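Local structure of amorpha-4,11-diene synthase (Artemisia annua, 4GAX) at residues 332-338 and 384-389; 327-333 and 345-350. The protein probably converts farnesyl diphosphate, with the help of divalent metal ions, to sesquiterpenes such as amorpha-4,11-diene or alpha-bisabolol. Residues are numbered along the deposited sequence.

Contact 1 of 2, residues 332-338 and 384-389; sequences TEAIERW and VKDFVR
Two helices of the all-helical terpene synthase metal-binding domain run almost antiparallel here, with 169° between the axes of 332-337 and 384-389. The axes approach to 9.5 Å. Register is set by CA pairs Thr332-Val388 (6.3 Å) and Glu336-Lys385 (6.0 Å). Residues 332-337 and 384-389 are helical. Trp338 leaves the first helix with positive phi (51/63), although its N still bonds to Ala334 O at 2.9 Å.

The inner side of the interface is apolar. Ile335 (chi1 m, chi2 m) points toward 384-389, and its CG2 lies 3.7 Å from CG2 of Val388 (chi1 t). Trp338 (chi1 t, chi2 -78°) presents its ring edge to Val384, CH2 to CB 3.7 Å. Phe357 and Tyr361 of helix 351-370 meet the indole edge-to-face.

The outer side is charged. Lys385 is extended beyond chi1 (m, t, t, t). Its CE lies 3.7 Å from Trp338 CE3, and its NZ donates to Glu336 O at 3.0 Å, near the C-terminal end of helix 325-337. A water accepts from Lys385 NZ (3.0 Å) and donates to Glu336 OE1 (2.8 Å). Glu336 (m, m, chi3 -2°) forms a two-pronged salt bridge with Arg389 (chi1 -121°, chi2 t, chi3 -117°): NE to OE2 at a very short 2.4 Å, NH2 to OE1 at 2.9 Å. Arg389 NH1 reaches Asp386 OD1 at 3.1 Å and also pairs with Glu382.

The chemistry thus divides the helix pair into a largely buried apolar side and a partly exposed salt-bridge network, which ties helix 325-337 to helix 374-399.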
loop_
_atom_site.group_PDB
_atom_site.type_symbol
_atom_site.label_atom_id
_atom_site.label_comp_id
_atom_site.label_asym_id
_atom_site.label_seq_id
_atom_site.Cartn_x
_atom_site.Cartn_y
_atom_site.Cartn_z
ATOM N N THR A 332 0.668 -28.057 -11.446
ATOM C CA THR A 332 1.142 -27.962 -10.068
ATOM C C THR A 332 2.435 -28.755 -9.830
ATOM O O THR A 332 3.333 -28.282 -9.132
ATOM C CB THR A 332 0.076 -28.453 -9.077
ATOM O OG1 THR A 332 -1.114 -27.663 -9.221
ATOM C CG2 THR A 332 0.596 -28.357 -7.638
ATOM N N GLU A 333 2.532 -29.956 -10.395
ATOM C CA GLU A 333 3.751 -30.752 -10.233
ATOM C C GLU A 333 4.909 -30.113 -10.995
ATOM O O GLU A 333 6.053 -30.117 -10.525
ATOM C CB GLU A 333 3.537 -32.208 -10.673
ATOM C CG GLU A 333 4.793 -33.072 -10.594
ATOM C CD GLU A 333 5.477 -33.014 -9.230
ATOM O OE1 GLU A 333 4.771 -33.097 -8.199
ATOM O OE2 GLU A 333 6.723 -32.883 -9.190
ATOM N N ALA A 334 4.608 -29.557 -12.166
ATOM C CA ALA A 334 5.603 -28.815 -12.931
ATOM C C ALA A 334 6.136 -27.624 -12.124
ATOM O O ALA A 334 7.326 -27.291 -12.192
ATOM C CB ALA A 334 5.015 -28.347 -14.242
ATOM N N ILE A 335 5.261 -26.974 -11.363
ATOM C CA ILE A 335 5.709 -25.859 -10.531
ATOM C C ILE A 335 6.580 -26.389 -9.388
ATOM O O ILE A 335 7.617 -25.799 -9.075
ATOM C CB ILE A 335 4.532 -25.000 -10.019
ATOM C CG1 ILE A 335 3.903 -24.235 -11.183
ATOM C CG2 ILE A 335 5.004 -23.986 -8.958
ATOM C CD1 ILE A 335 4.779 -23.086 -11.722
ATOM N N GLU A 336 6.176 -27.517 -8.797
ATOM C CA GLU A 336 6.978 -28.179 -7.765
ATOM C C GLU A 336 8.352 -28.556 -8.304
ATOM O O GLU A 336 9.358 -28.445 -7.598
ATOM C CB GLU A 336 6.284 -29.445 -7.238
ATOM C CG GLU A 336 4.996 -29.209 -6.462
ATOM C CD GLU A 336 5.203 -28.532 -5.112
ATOM O OE1 GLU A 336 6.363 -28.262 -4.724
ATOM O OE2 GLU A 336 4.187 -28.271 -4.426
ATOM N N ARG A 337 8.384 -29.000 -9.559
ATOM C CA ARG A 337 9.626 -29.416 -10.203
ATOM C C ARG A 337 10.542 -28.226 -10.476
ATOM O O ARG A 337 11.758 -28.334 -10.336
ATOM C CB ARG A 337 9.325 -30.178 -11.497
ATOM C CG ARG A 337 10.195 -31.403 -11.712
ATOM C CD ARG A 337 9.567 -32.350 -12.725
ATOM N NE ARG A 337 8.801 -33.418 -12.085
ATOM C CZ ARG A 337 9.290 -34.629 -11.830
ATOM N NH1 ARG A 337 10.540 -34.922 -12.164
ATOM N NH2 ARG A 337 8.528 -35.546 -11.244
ATOM N N TRP A 338 9.947 -27.095 -10.861
ATOM C CA TRP A 338 10.679 -25.842 -11.040
ATOM C C TRP A 338 11.896 -26.054 -11.934
ATOM O O TRP A 338 13.039 -25.886 -11.494
ATOM C CB TRP A 338 11.123 -25.287 -9.686
ATOM C CG TRP A 338 11.396 -23.806 -9.666
ATOM C CD1 TRP A 338 12.513 -23.172 -10.131
ATOM C CD2 TRP A 338 10.543 -22.778 -9.131
ATOM N NE1 TRP A 338 12.409 -21.811 -9.923
ATOM C CE2 TRP A 338 11.207 -21.545 -9.314
ATOM C CE3 TRP A 338 9.282 -22.784 -8.522
ATOM C CZ2 TRP A 338 10.653 -20.322 -8.903
ATOM C CZ3 TRP A 338 8.732 -21.564 -8.106
ATOM C CH2 TRP A 338 9.417 -20.354 -8.300
ATOM N N VAL A 384 6.406 -19.330 -3.614
ATOM C CA VAL A 384 5.769 -19.344 -4.917
ATOM C C VAL A 384 5.130 -20.709 -5.135
ATOM O O VAL A 384 3.970 -20.803 -5.564
ATOM C CB VAL A 384 6.774 -19.036 -6.030
ATOM C CG1 VAL A 384 6.045 -18.916 -7.370
ATOM C CG2 VAL A 384 7.496 -17.729 -5.721
ATOM N N LYS A 385 5.868 -21.767 -4.810
ATOM C CA LYS A 385 5.325 -23.118 -4.926
ATOM C C LYS A 385 4.136 -23.292 -4.004
ATOM O O LYS A 385 3.156 -23.932 -4.375
ATOM C CB LYS A 385 6.377 -24.157 -4.570
ATOM C CG LYS A 385 7.507 -24.265 -5.573
ATOM C CD LYS A 385 8.483 -25.315 -5.096
ATOM C CE LYS A 385 9.610 -25.529 -6.075
ATOM N NZ LYS A 385 10.531 -26.552 -5.526
ATOM N N ASP A 386 4.222 -22.730 -2.800
ATOM C CA ASP A 386 3.137 -22.892 -1.826
ATOM C C ASP A 386 1.867 -22.186 -2.289
ATOM O O ASP A 386 0.758 -22.617 -1.987
ATOM C CB ASP A 386 3.537 -22.383 -0.443
ATOM C CG ASP A 386 2.647 -22.938 0.647
ATOM O OD1 ASP A 386 2.589 -24.178 0.764
ATOM O OD2 ASP A 386 1.985 -22.149 1.358
ATOM N N PHE A 387 2.039 -21.103 -3.038
ATOM C CA PHE A 387 0.917 -20.381 -3.632
ATOM C C PHE A 387 0.170 -21.261 -4.642
ATOM O O PHE A 387 -1.054 -21.390 -4.578
ATOM C CB PHE A 387 1.418 -19.100 -4.306
ATOM C CG PHE A 387 0.375 -18.400 -5.132
ATOM C CD1 PHE A 387 -0.660 -17.709 -4.524
ATOM C CD2 PHE A 387 0.440 -18.418 -6.519
ATOM C CE1 PHE A 387 -1.620 -17.066 -5.281
ATOM C CE2 PHE A 387 -0.521 -17.773 -7.286
ATOM C CZ PHE A 387 -1.552 -17.101 -6.667
ATOM N N VAL A 388 0.913 -21.878 -5.562
ATOM C CA VAL A 388 0.310 -22.741 -6.575
ATOM C C VAL A 388 -0.295 -23.994 -5.941
ATOM O O VAL A 388 -1.383 -24.433 -6.323
ATOM C CB VAL A 388 1.330 -23.129 -7.652
ATOM C CG1 VAL A 388 0.654 -23.851 -8.798
ATOM C CG2 VAL A 388 2.037 -21.871 -8.151
ATOM N N ARG A 389 0.428 -24.561 -4.980
ATOM C CA ARG A 389 -0.017 -25.714 -4.204
ATOM C C ARG A 389 -1.412 -25.492 -3.672
ATOM O O ARG A 389 -2.290 -26.336 -3.825
ATOM C CB ARG A 389 0.890 -25.869 -2.993
ATOM C CG ARG A 389 1.602 -27.173 -2.891
ATOM C CD ARG A 389 2.588 -27.088 -1.756
ATOM N NE ARG A 389 3.963 -27.225 -2.223
ATOM C CZ ARG A 389 4.999 -26.602 -1.677
ATOM N NH1 ARG A 389 4.809 -25.779 -0.645
ATOM N NH2 ARG A 389 6.221 -26.804 -2.167
HETATM O O HOH W 1 9.048 -28.881 -4.297
#

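Contact 2 of 2, residues 327-333 and 345-350; sequences ELKIFTE and MIPEYM
In the all-helical terpene synthase fold, the connection from helix 325-337 to helix 351-370 folds back on the first helix. Residues 327-333 are regular helix. Residues 345-350 approach by way of extended Ile346 (-111/137) and Pro347 (-48/136), then take helical phi/psi at 348-350, where Met350 N bonds to Pro347 O at 2.8 Å. The nearest CA pairs are Glu327-Pro347 (6.6 Å) and Phe331-Ile346 (6.5 Å).

Ile330 (chi1 m, chi2 t) points toward the loop. Its CG2 packs 3.7 Å from Pro347 CD and 3.1 Å from Met345 O, a tight approach to a carbonyl. The proline ring is C-gamma exo. Met345 has an off-rotamer chi1 of 92°, then chi2 t and chi3 -139°. This carries its CE to 3.7 Å from Glu333 CG and 4.2 Å from Ile330 CG2.

Met350 (m, t, t) reaches in deeper. Its CE lies 3.9 Å from Glu327 CB and 4.1 Å from Leu328 CD2. Its SD makes a Met-aromatic contact with Phe331 (chi1 t, chi2 84°), 4.9 Å from the ring centroid and 62° off the normal, thus oblique. Ile318 of helix 299-322 touches both Leu328 and Met350.

One polar bond joins the segments. Tyr349 takes chi1 p (78°), and its ring also meets Tyr322 edge-to-face. Glu327 (m, t, chi3 -16°) offers OE1, which also accepts from Thr324 N. Tyr349 OH donates to Glu327 OE1 at 2.8 Å, with the carboxylate oxygen near the plane of the phenol ring.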
loop_
_atom_site.group_PDB
_atom_site.type_symbol
_atom_site.label_atom_id
_atom_site.label_comp_id
_atom_site.label_asym_id
_atom_site.label_seq_id
_atom_site.Cartn_x
_atom_site.Cartn_y
_atom_site.Cartn_z
ATOM N N GLU A 327 -5.398 -31.159 -15.811
ATOM C CA GLU A 327 -4.443 -30.179 -16.327
ATOM C C GLU A 327 -3.790 -29.417 -15.167
ATOM O O GLU A 327 -2.574 -29.225 -15.129
ATOM C CB GLU A 327 -5.149 -29.203 -17.280
ATOM C CG GLU A 327 -5.649 -29.824 -18.605
ATOM C CD GLU A 327 -6.528 -28.867 -19.411
ATOM O OE1 GLU A 327 -7.008 -27.856 -18.844
ATOM O OE2 GLU A 327 -6.735 -29.118 -20.618
ATOM N N LEU A 328 -4.617 -28.986 -14.222
ATOM C CA LEU A 328 -4.137 -28.270 -13.050
ATOM C C LEU A 328 -3.200 -29.125 -12.194
ATOM O O LEU A 328 -2.183 -28.634 -11.695
ATOM C CB LEU A 328 -5.320 -27.761 -12.220
ATOM C CG LEU A 328 -6.157 -26.682 -12.906
ATOM C CD1 LEU A 328 -7.202 -26.106 -11.950
ATOM C CD2 LEU A 328 -5.259 -25.573 -13.442
ATOM N N LYS A 329 -3.540 -30.402 -12.038
ATOM C CA LYS A 329 -2.694 -31.349 -11.314
ATOM C C LYS A 329 -1.290 -31.421 -11.916
ATOM O O LYS A 329 -0.292 -31.374 -11.191
ATOM C CB LYS A 329 -3.324 -32.750 -11.319
ATOM C CG LYS A 329 -2.467 -33.803 -10.639
ATOM C CD LYS A 329 -3.022 -34.191 -9.273
ATOM C CE LYS A 329 -3.959 -35.395 -9.369
ATOM N NZ LYS A 329 -3.319 -36.665 -8.914
ATOM N N ILE A 330 -1.224 -31.545 -13.241
ATOM C CA ILE A 330 0.051 -31.579 -13.958
ATOM C C ILE A 330 0.823 -30.256 -13.823
ATOM O O ILE A 330 2.039 -30.249 -13.608
ATOM C CB ILE A 330 -0.165 -31.875 -15.453
ATOM C CG1 ILE A 330 -0.797 -33.254 -15.646
ATOM C CG2 ILE A 330 1.150 -31.815 -16.204
ATOM C CD1 ILE A 330 -1.190 -33.550 -17.083
ATOM N N PHE A 331 0.126 -29.136 -13.969
ATOM C CA PHE A 331 0.790 -27.837 -13.868
ATOM C C PHE A 331 1.403 -27.643 -12.476
ATOM O O PHE A 331 2.523 -27.135 -12.345
ATOM C CB PHE A 331 -0.176 -26.695 -14.214
ATOM C CG PHE A 331 0.499 -25.351 -14.383
ATOM C CD1 PHE A 331 1.077 -24.994 -15.596
ATOM C CD2 PHE A 331 0.556 -24.450 -13.329
ATOM C CE1 PHE A 331 1.701 -23.744 -15.755
ATOM C CE2 PHE A 331 1.180 -23.194 -13.481
ATOM C CZ PHE A 331 1.753 -22.850 -14.699
ATOM N N THR A 332 0.668 -28.057 -11.446
ATOM C CA THR A 332 1.142 -27.962 -10.068
ATOM C C THR A 332 2.435 -28.755 -9.830
ATOM O O THR A 332 3.333 -28.282 -9.132
ATOM C CB THR A 332 0.076 -28.453 -9.077
ATOM O OG1 THR A 332 -1.114 -27.663 -9.221
ATOM C CG2 THR A 332 0.596 -28.357 -7.638
ATOM N N GLU A 333 2.532 -29.956 -10.395
ATOM C CA GLU A 333 3.751 -30.752 -10.233
ATOM C C GLU A 333 4.909 -30.113 -10.995
ATOM O O GLU A 333 6.053 -30.117 -10.525
ATOM C CB GLU A 333 3.537 -32.208 -10.673
ATOM C CG GLU A 333 4.793 -33.072 -10.594
ATOM C CD GLU A 333 5.477 -33.014 -9.230
ATOM O OE1 GLU A 333 4.771 -33.097 -8.199
ATOM O OE2 GLU A 333 6.723 -32.883 -9.190
ATOM N N MET A 345 6.257 -32.221 -20.126
ATOM C CA MET A 345 5.267 -32.936 -19.327
ATOM C C MET A 345 3.970 -32.127 -19.202
ATOM O O MET A 345 3.009 -32.567 -18.577
ATOM C CB MET A 345 5.838 -33.284 -17.938
ATOM C CG MET A 345 5.567 -32.242 -16.855
ATOM S SD MET A 345 6.151 -32.704 -15.204
ATOM C CE MET A 345 4.781 -32.117 -14.202
ATOM N N ILE A 346 3.938 -30.966 -19.849
ATOM C CA ILE A 346 2.911 -29.956 -19.603
ATOM C C ILE A 346 1.930 -29.770 -20.764
ATOM O O ILE A 346 2.345 -29.726 -21.923
ATOM C CB ILE A 346 3.602 -28.609 -19.309
ATOM C CG1 ILE A 346 4.464 -28.729 -18.046
ATOM C CG2 ILE A 346 2.599 -27.483 -19.188
ATOM C CD1 ILE A 346 5.295 -27.479 -17.738
ATOM N N PRO A 347 0.621 -29.658 -20.454
ATOM C CA PRO A 347 -0.418 -29.355 -21.454
ATOM C C PRO A 347 -0.037 -28.176 -22.368
ATOM O O PRO A 347 0.455 -27.152 -21.875
ATOM C CB PRO A 347 -1.625 -28.984 -20.592
ATOM C CG PRO A 347 -1.438 -29.785 -19.353
ATOM C CD PRO A 347 0.051 -29.835 -19.106
ATOM N N GLU A 348 -0.270 -28.327 -23.673
ATOM C CA GLU A 348 0.192 -27.369 -24.690
ATOM C C GLU A 348 -0.063 -25.895 -24.369
ATOM O O GLU A 348 0.856 -25.071 -24.418
ATOM C CB GLU A 348 -0.412 -27.707 -26.058
ATOM C CG GLU A 348 0.497 -27.395 -27.233
ATOM C CD GLU A 348 1.733 -28.276 -27.253
ATOM O OE1 GLU A 348 2.770 -27.850 -27.801
ATOM O OE2 GLU A 348 1.663 -29.398 -26.713
ATOM N N TYR A 349 -1.302 -25.555 -24.032
ATOM C CA TYR A 349 -1.630 -24.156 -23.756
ATOM C C TYR A 349 -0.919 -23.577 -22.530
ATOM O O TYR A 349 -0.867 -22.354 -22.363
ATOM C CB TYR A 349 -3.147 -23.958 -23.641
ATOM C CG TYR A 349 -3.748 -24.389 -22.321
ATOM C CD1 TYR A 349 -3.954 -23.474 -21.301
ATOM C CD2 TYR A 349 -4.132 -25.707 -22.107
ATOM C CE1 TYR A 349 -4.509 -23.859 -20.097
ATOM C CE2 TYR A 349 -4.688 -26.101 -20.905
ATOM C CZ TYR A 349 -4.879 -25.172 -19.905
ATOM O OH TYR A 349 -5.442 -25.552 -18.702
ATOM N N MET A 350 -0.371 -24.437 -21.674
ATOM C CA MET A 350 0.295 -23.960 -20.460
ATOM C C MET A 350 1.787 -23.726 -20.681
ATOM O O MET A 350 2.473 -23.184 -19.809
ATOM C CB MET A 350 0.097 -24.951 -19.314
ATOM C CG MET A 350 -1.328 -25.045 -18.792
ATOM S SD MET A 350 -1.545 -26.546 -17.813
ATOM C CE MET A 350 -2.911 -26.045 -16.739
#

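Contacts 1 and 2 use neighbouring parts of helix 325-337 and share Thr332 and Glu333. Their centres are 11 Å apart. Helix 374-399 packs on the helix in contact 1, and the returning loop packs on it in contact 2. Ala334 joins them: its N lies 3.3 Å from Met345 CE, and its CB 3.6 Å from Ile346 CD1. Both contacts lie well out from the chain centre, at about 27 and 33 Å between centres. Helix 299-322 borders both. It carries the DDIYD sequence, consistent with the family's metal-binding DDxxD motif. Its Tyr319 bonds Thr332 OG1 and touches Val388, Leu328 and Phe331.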